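Local coordinates for protein ribonuclease VapC2 (Rickettsia felis, PDB 3ZVK) that cleaves single-stranded RNA as the magnesium-dependent PIN-domain toxin of a type II toxin-antitoxin pair, inhibiting growth when expressed in bacteria or yeast, at residues A[26-29]-A[30-34]; A[103-106]-A[107-111]. The protein carries 1 engineered substitution. One frame throughout, in Å; residues are numbered along the deposited sequence.

Interaction 1 of 2, residues A[26-29]-A[30-34]; sequences ELLA and KNNTI
K30 folds back along the last turn of helix 19-29, and its aliphatic chain passes beside the carbonyl of E26, one helical turn earlier. CD lies 3.5 Å from E26 O, with CG and CE following the same oxygen. Beyond CG the lysine is extended, so methylene groups make this contact and the ammonium group is carried past it. NZ is still 6.1 Å from E26 OE1, too far for a salt bridge; OE2 of E26 instead accepts a hydrogen bond from the backbone N of K47 in the antitoxin VapB2.

The polar centre of the turn is the carbonyl oxygen of L28, which receives three N-H groups. Two are backbone donors and weak: N31 N at 3.3 Å, and N32 N, bent to 130° at the hydrogen. The third is the side-chain amide of N32, whose ND2 sits 2.9 Å from L28 O, in the carbonyl plane and on a lone pair. Because CG of N32 stands beside its own backbone N (chi1 -48°), side chain and main chain reach the same acceptor. Asparagine suits the place because its OD1 can simultaneously accept from the N-terminal amino group of M1.

A29 is small enough to let I34 approach: its CB lies 3.6 Å from CD1 of the isoleucine, whose side chain points from strand 33-37 toward the helix end. Nearby, a water donates to L27 O and accepts from N31 ND2.

The turn completes the crossover from strand 2-5 through the helices to its parallel neighbour 33-37 in the PIN-domain sheet. I34 and A29 tie returning strand to helix, while the carbonyls of L27 and L28 keep polar partners as the chain reverses at the surface.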
ATOM      1  N   GLU A  26     -22.375   3.319 -31.391  1.00 40.99           N
ATOM      2  CA  GLU A  26     -23.517   2.536 -30.891  1.00 42.26           C
ATOM      3  C   GLU A  26     -23.478   1.095 -31.422  1.00 44.33           C
ATOM      4  O   GLU A  26     -23.806   0.181 -30.684  1.00 46.77           O
ATOM      5  CB  GLU A  26     -24.819   3.164 -31.380  1.00 45.20           C
ATOM      6  CG  GLU A  26     -25.938   3.124 -30.380  1.00 61.63           C
ATOM      7  CD  GLU A  26     -26.494   4.521 -30.241  1.00 87.88           C
ATOM      8  OE1 GLU A  26     -27.324   4.922 -31.087  1.00100.44           O
ATOM      9  OE2 GLU A  26     -26.054   5.242 -29.323  1.00 87.00           O
ATOM     10  N   LEU A  27     -23.109   0.894 -32.706  1.00 38.15           N
ATOM     11  CA  LEU A  27     -23.036  -0.431 -33.297  1.00 39.20           C
ATOM     12  C   LEU A  27     -21.951  -1.274 -32.633  1.00 45.21           C
ATOM     13  O   LEU A  27     -22.221  -2.428 -32.256  1.00 45.77           O
ATOM     14  CB  LEU A  27     -22.828  -0.359 -34.812  1.00 40.30           C
ATOM     15  CG  LEU A  27     -22.503  -1.686 -35.543  1.00 46.86           C
ATOM     16  CD1 LEU A  27     -23.623  -2.750 -35.356  1.00 50.96           C
ATOM     17  CD2 LEU A  27     -22.227  -1.444 -36.982  1.00 43.25           C
ATOM     18  N   LEU A  28     -20.740  -0.699 -32.505  1.00 39.37           N
ATOM     19  CA  LEU A  28     -19.596  -1.365 -31.942  1.00 39.33           C
ATOM     20  C   LEU A  28     -19.757  -1.643 -30.458  1.00 43.76           C
ATOM     21  O   LEU A  28     -19.304  -2.685 -30.006  1.00 43.72           O
ATOM     22  CB  LEU A  28     -18.284  -0.564 -32.205  1.00 38.55           C
ATOM     23  CG  LEU A  28     -17.801  -0.438 -33.677  1.00 44.03           C
ATOM     24  CD1 LEU A  28     -16.586   0.433 -33.740  1.00 43.76           C
ATOM     25  CD2 LEU A  28     -17.517  -1.811 -34.327  1.00 41.79           C
ATOM     26  N   ALA A  29     -20.379  -0.721 -29.702  1.00 41.69           N
ATOM     27  CA  ALA A  29     -20.556  -0.820 -28.240  1.00 41.53           C
ATOM     28  C   ALA A  29     -21.393  -2.018 -27.811  1.00 47.76           C
ATOM     29  O   ALA A  29     -21.244  -2.488 -26.686  1.00 48.13           O
ATOM     30  CB  ALA A  29     -21.155   0.462 -27.683  1.00 40.91           C
ATOM     31  N   LYS A  30     -22.259  -2.512 -28.717  1.00 45.27           N
ATOM     32  CA  LYS A  30     -23.135  -3.650 -28.465  1.00 45.76           C
ATOM     33  C   LYS A  30     -22.373  -4.980 -28.252  1.00 53.34           C
ATOM     34  O   LYS A  30     -22.826  -5.803 -27.462  1.00 54.67           O
ATOM     35  CB  LYS A  30     -24.185  -3.763 -29.566  1.00 47.24           C
ATOM     36  CG  LYS A  30     -25.299  -2.734 -29.404  1.00 53.40           C
ATOM     37  CD  LYS A  30     -26.031  -2.479 -30.699  1.00 60.37           C
ATOM     38  CE  LYS A  30     -27.224  -1.580 -30.554  1.00 63.90           C
ATOM     39  NZ  LYS A  30     -27.710  -1.133 -31.880  1.00 82.23           N
ATOM     40  N   ASN A  31     -21.218  -5.184 -28.922  1.00 49.11           N
ATOM     41  CA  ASN A  31     -20.442  -6.426 -28.826  1.00 49.37           C
ATOM     42  C   ASN A  31     -18.946  -6.204 -28.520  1.00 53.10           C
ATOM     43  O   ASN A  31     -18.206  -7.168 -28.360  1.00 53.99           O
ATOM     44  CB  ASN A  31     -20.601  -7.236 -30.135  1.00 47.51           C
ATOM     45  CG  ASN A  31     -22.028  -7.511 -30.525  1.00 67.36           C
ATOM     46  OD1 ASN A  31     -22.753  -8.250 -29.848  1.00 62.90           O
ATOM     47  ND2 ASN A  31     -22.478  -6.927 -31.624  1.00 50.17           N
ATOM     48  N   ASN A  32     -18.498  -4.940 -28.451  1.00 48.28           N
ATOM     49  CA  ASN A  32     -17.089  -4.584 -28.247  1.00 46.79           C
ATOM     50  C   ASN A  32     -16.927  -3.536 -27.179  1.00 48.18           C
ATOM     51  O   ASN A  32     -17.909  -2.948 -26.752  1.00 49.44           O
ATOM     52  CB  ASN A  32     -16.465  -4.084 -29.580  1.00 44.35           C
ATOM     53  CG  ASN A  32     -16.749  -4.975 -30.750  1.00 51.21           C
ATOM     54  OD1 ASN A  32     -16.149  -6.025 -30.927  1.00 51.97           O
ATOM     55  ND2 ASN A  32     -17.740  -4.616 -31.526  1.00 41.91           N
ATOM     56  N   THR A  33     -15.682  -3.294 -26.751  1.00 42.26           N
ATOM     57  CA  THR A  33     -15.322  -2.282 -25.762  1.00 38.92           C
ATOM     58  C   THR A  33     -14.749  -1.065 -26.463  1.00 44.25           C
ATOM     59  O   THR A  33     -13.771  -1.173 -27.212  1.00 44.65           O
ATOM     60  CB  THR A  33     -14.292  -2.848 -24.763  1.00 43.70           C
ATOM     61  OG1 THR A  33     -14.832  -3.999 -24.106  1.00 48.97           O
ATOM     62  CG2 THR A  33     -13.863  -1.828 -23.722  1.00 36.75           C
ATOM     63  N   ILE A  34     -15.356   0.103 -26.202  1.00 41.04           N
ATOM     64  CA  ILE A  34     -14.876   1.384 -26.699  1.00 38.33           C
ATOM     65  C   ILE A  34     -14.010   1.990 -25.630  1.00 41.77           C
ATOM     66  O   ILE A  34     -14.459   2.154 -24.484  1.00 43.13           O
ATOM     67  CB  ILE A  34     -16.007   2.312 -27.180  1.00 40.18           C
ATOM     68  CG1 ILE A  34     -16.714   1.638 -28.423  1.00 42.36           C
ATOM     69  CG2 ILE A  34     -15.393   3.699 -27.580  1.00 36.60           C
ATOM     70  CD1 ILE A  34     -18.042   2.079 -28.644  1.00 54.74           C
TER
HETATM   71  O   HOH W   1     -21.215  -4.819 -32.690  1.00 42.23           O

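Interaction 2 of 2, residues A[103-106]-A[107-111]; sequences ASHA and IAENA
A Schellman motif closes helix 97-109, and its longest link joins A106 to A111: A111 N donates to A106 O at 2.9 Å in an almost straight bond (178°). Inside this loop a second bond runs from N110 N to I107 O, 3.1 Å long. The reversal needs one residue with positive phi, and N110 supplies it at 57°, a left-handed conformation that asparagine tolerates better than most residues. The methyl groups of A106 and A111 supply the apolar contact across the cap, their CB atoms 4.4 Å apart, a contact that commonly accompanies this motif.

Before the cap the helix keeps its regular bonds, I107 N to A103 O and A108 N to S104 O. The ethyl branch of I107 follows the first of these backwards, its CG1 resting 3.4 Å from A103 O.

In the PIN fold the cap hands the chain from this helix to strand 112-115, which lies next to the central strand 2-5 of the parallel sheet, and A111 already lies against I2 and M4 of that central strand.

H105 and E109, one turn apart, run side by side on the flank that faces strand 2-5. With E109 CG beside its own backbone N (chi1 -64°), CG reaches 3.7 Å from H105 CD2; the bend at chi2 then sets OE2 at the ring edge, in its plane. The bond from H105 NE2 to E109 OE2 is weak, at 3.4 Å. Stronger partners lie elsewhere: E109 OE1 makes a salt bridge with K76, and H105 ND1 is hydrogen-bonded to S37 OG, a bond that limits the rotation of the imidazole together with F73, which meets the ring edge-to-face.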
ATOM      1  N   ALA A 103      -0.295   4.565 -30.606  1.00 47.04           N
ATOM      2  CA  ALA A 103      -0.206   3.412 -31.517  1.00 49.04           C
ATOM      3  C   ALA A 103       0.337   2.188 -30.795  1.00 52.87           C
ATOM      4  O   ALA A 103      -0.242   1.105 -30.919  1.00 53.21           O
ATOM      5  CB  ALA A 103       0.659   3.756 -32.730  1.00 51.50           C
ATOM      6  N   SER A 104       1.403   2.381 -29.986  1.00 49.95           N
ATOM      7  CA  SER A 104       2.060   1.354 -29.151  1.00 51.45           C
ATOM      8  C   SER A 104       1.053   0.707 -28.217  1.00 53.72           C
ATOM      9  O   SER A 104       1.095  -0.498 -28.004  1.00 53.89           O
ATOM     10  CB  SER A 104       3.145   1.991 -28.282  1.00 55.16           C
ATOM     11  OG  SER A 104       4.154   2.538 -29.110  1.00 70.09           O
ATOM     12  N   HIS A 105       0.185   1.547 -27.625  1.00 48.91           N
ATOM     13  CA  HIS A 105      -0.863   1.194 -26.675  1.00 47.17           C
ATOM     14  C   HIS A 105      -1.910   0.305 -27.336  1.00 52.10           C
ATOM     15  O   HIS A 105      -2.240  -0.724 -26.758  1.00 53.85           O
ATOM     16  CB  HIS A 105      -1.486   2.451 -26.033  1.00 45.08           C
ATOM     17  CG  HIS A 105      -2.164   2.180 -24.726  1.00 47.30           C
ATOM     18  ND1 HIS A 105      -2.680   3.200 -23.966  1.00 47.38           N
ATOM     19  CD2 HIS A 105      -2.405   1.009 -24.096  1.00 49.05           C
ATOM     20  CE1 HIS A 105      -3.197   2.631 -22.894  1.00 46.19           C
ATOM     21  NE2 HIS A 105      -3.038   1.318 -22.921  1.00 47.73           N
ATOM     22  N   ALA A 106      -2.391   0.661 -28.557  1.00 47.49           N
ATOM     23  CA  ALA A 106      -3.342  -0.170 -29.305  1.00 47.08           C
ATOM     24  C   ALA A 106      -2.690  -1.522 -29.645  1.00 50.87           C
ATOM     25  O   ALA A 106      -3.327  -2.558 -29.459  1.00 51.61           O
ATOM     26  CB  ALA A 106      -3.804   0.542 -30.573  1.00 47.62           C
ATOM     27  N   ILE A 107      -1.407  -1.522 -30.070  1.00 46.65           N
ATOM     28  CA  ILE A 107      -0.671  -2.741 -30.390  1.00 48.23           C
ATOM     29  C   ILE A 107      -0.596  -3.638 -29.151  1.00 53.55           C
ATOM     30  O   ILE A 107      -0.932  -4.819 -29.233  1.00 54.73           O
ATOM     31  CB  ILE A 107       0.729  -2.450 -31.037  1.00 52.05           C
ATOM     32  CG1 ILE A 107       0.612  -1.818 -32.421  1.00 52.03           C
ATOM     33  CG2 ILE A 107       1.573  -3.733 -31.151  1.00 53.47           C
ATOM     34  CD1 ILE A 107       1.847  -1.043 -32.923  1.00 59.65           C
ATOM     35  N   ALA A 108      -0.194  -3.069 -28.002  1.00 50.50           N
ATOM     36  CA  ALA A 108      -0.067  -3.787 -26.730  1.00 51.55           C
ATOM     37  C   ALA A 108      -1.382  -4.363 -26.199  1.00 59.91           C
ATOM     38  O   ALA A 108      -1.359  -5.404 -25.532  1.00 62.45           O
ATOM     39  CB  ALA A 108       0.559  -2.898 -25.693  1.00 50.60           C
ATOM     40  N   GLU A 109      -2.522  -3.699 -26.493  1.00 54.91           N
ATOM     41  CA  GLU A 109      -3.855  -4.156 -26.076  1.00 54.16           C
ATOM     42  C   GLU A 109      -4.521  -5.063 -27.139  1.00 58.34           C
ATOM     43  O   GLU A 109      -5.600  -5.606 -26.902  1.00 56.93           O
ATOM     44  CB  GLU A 109      -4.771  -2.941 -25.766  1.00 53.43           C
ATOM     45  CG  GLU A 109      -4.350  -2.053 -24.598  1.00 60.18           C
ATOM     46  CD  GLU A 109      -4.280  -2.626 -23.196  1.00 70.07           C
ATOM     47  OE1 GLU A 109      -4.783  -3.747 -22.978  1.00 58.94           O
ATOM     48  OE2 GLU A 109      -3.734  -1.937 -22.302  1.00 76.00           O
ATOM     49  N   ASN A 110      -3.873  -5.213 -28.305  1.00 57.15           N
ATOM     50  CA  ASN A 110      -4.366  -5.953 -29.475  1.00 58.48           C
ATOM     51  C   ASN A 110      -5.714  -5.374 -29.919  1.00 60.35           C
ATOM     52  O   ASN A 110      -6.671  -6.087 -30.172  1.00 61.35           O
ATOM     53  CB  ASN A 110      -4.405  -7.467 -29.245  1.00 60.97           C
ATOM     54  CG  ASN A 110      -4.067  -8.194 -30.506  1.00 95.14           C
ATOM     55  OD1 ASN A 110      -4.862  -8.255 -31.458  1.00 91.54           O
ATOM     56  ND2 ASN A 110      -2.823  -8.657 -30.582  1.00 92.79           N
ATOM     57  N   ALA A 111      -5.766  -4.053 -29.973  1.00 53.90           N
ATOM     58  CA  ALA A 111      -6.940  -3.262 -30.276  1.00 51.10           C
ATOM     59  C   ALA A 111      -6.921  -2.692 -31.694  1.00 53.62           C
ATOM     60  O   ALA A 111      -5.860  -2.544 -32.292  1.00 53.76           O
ATOM     61  CB  ALA A 111      -7.035  -2.115 -29.260  1.00 48.84           C
TER

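In the fold
Both interactions mark the place where a helix ends and the chain turns into a strand of the same parallel sheet. Interaction 1 is a surface contact leading into strand 33-37, whereas interaction 2 is partly buried and leads into strand 112-115; strand 2-5 lies between these two strands. Their centres are 18 Å apart and they do not touch. At 26-34 an asparagine side chain, two weak backbone bonds and a water serve the last carbonyls of the helix, and the antitoxin chain touches the contact. At 103-111 the backbone closes the helix by itself, and S104, H105 and E109 find their polar partners within the toxin, with no other protein chain in contact.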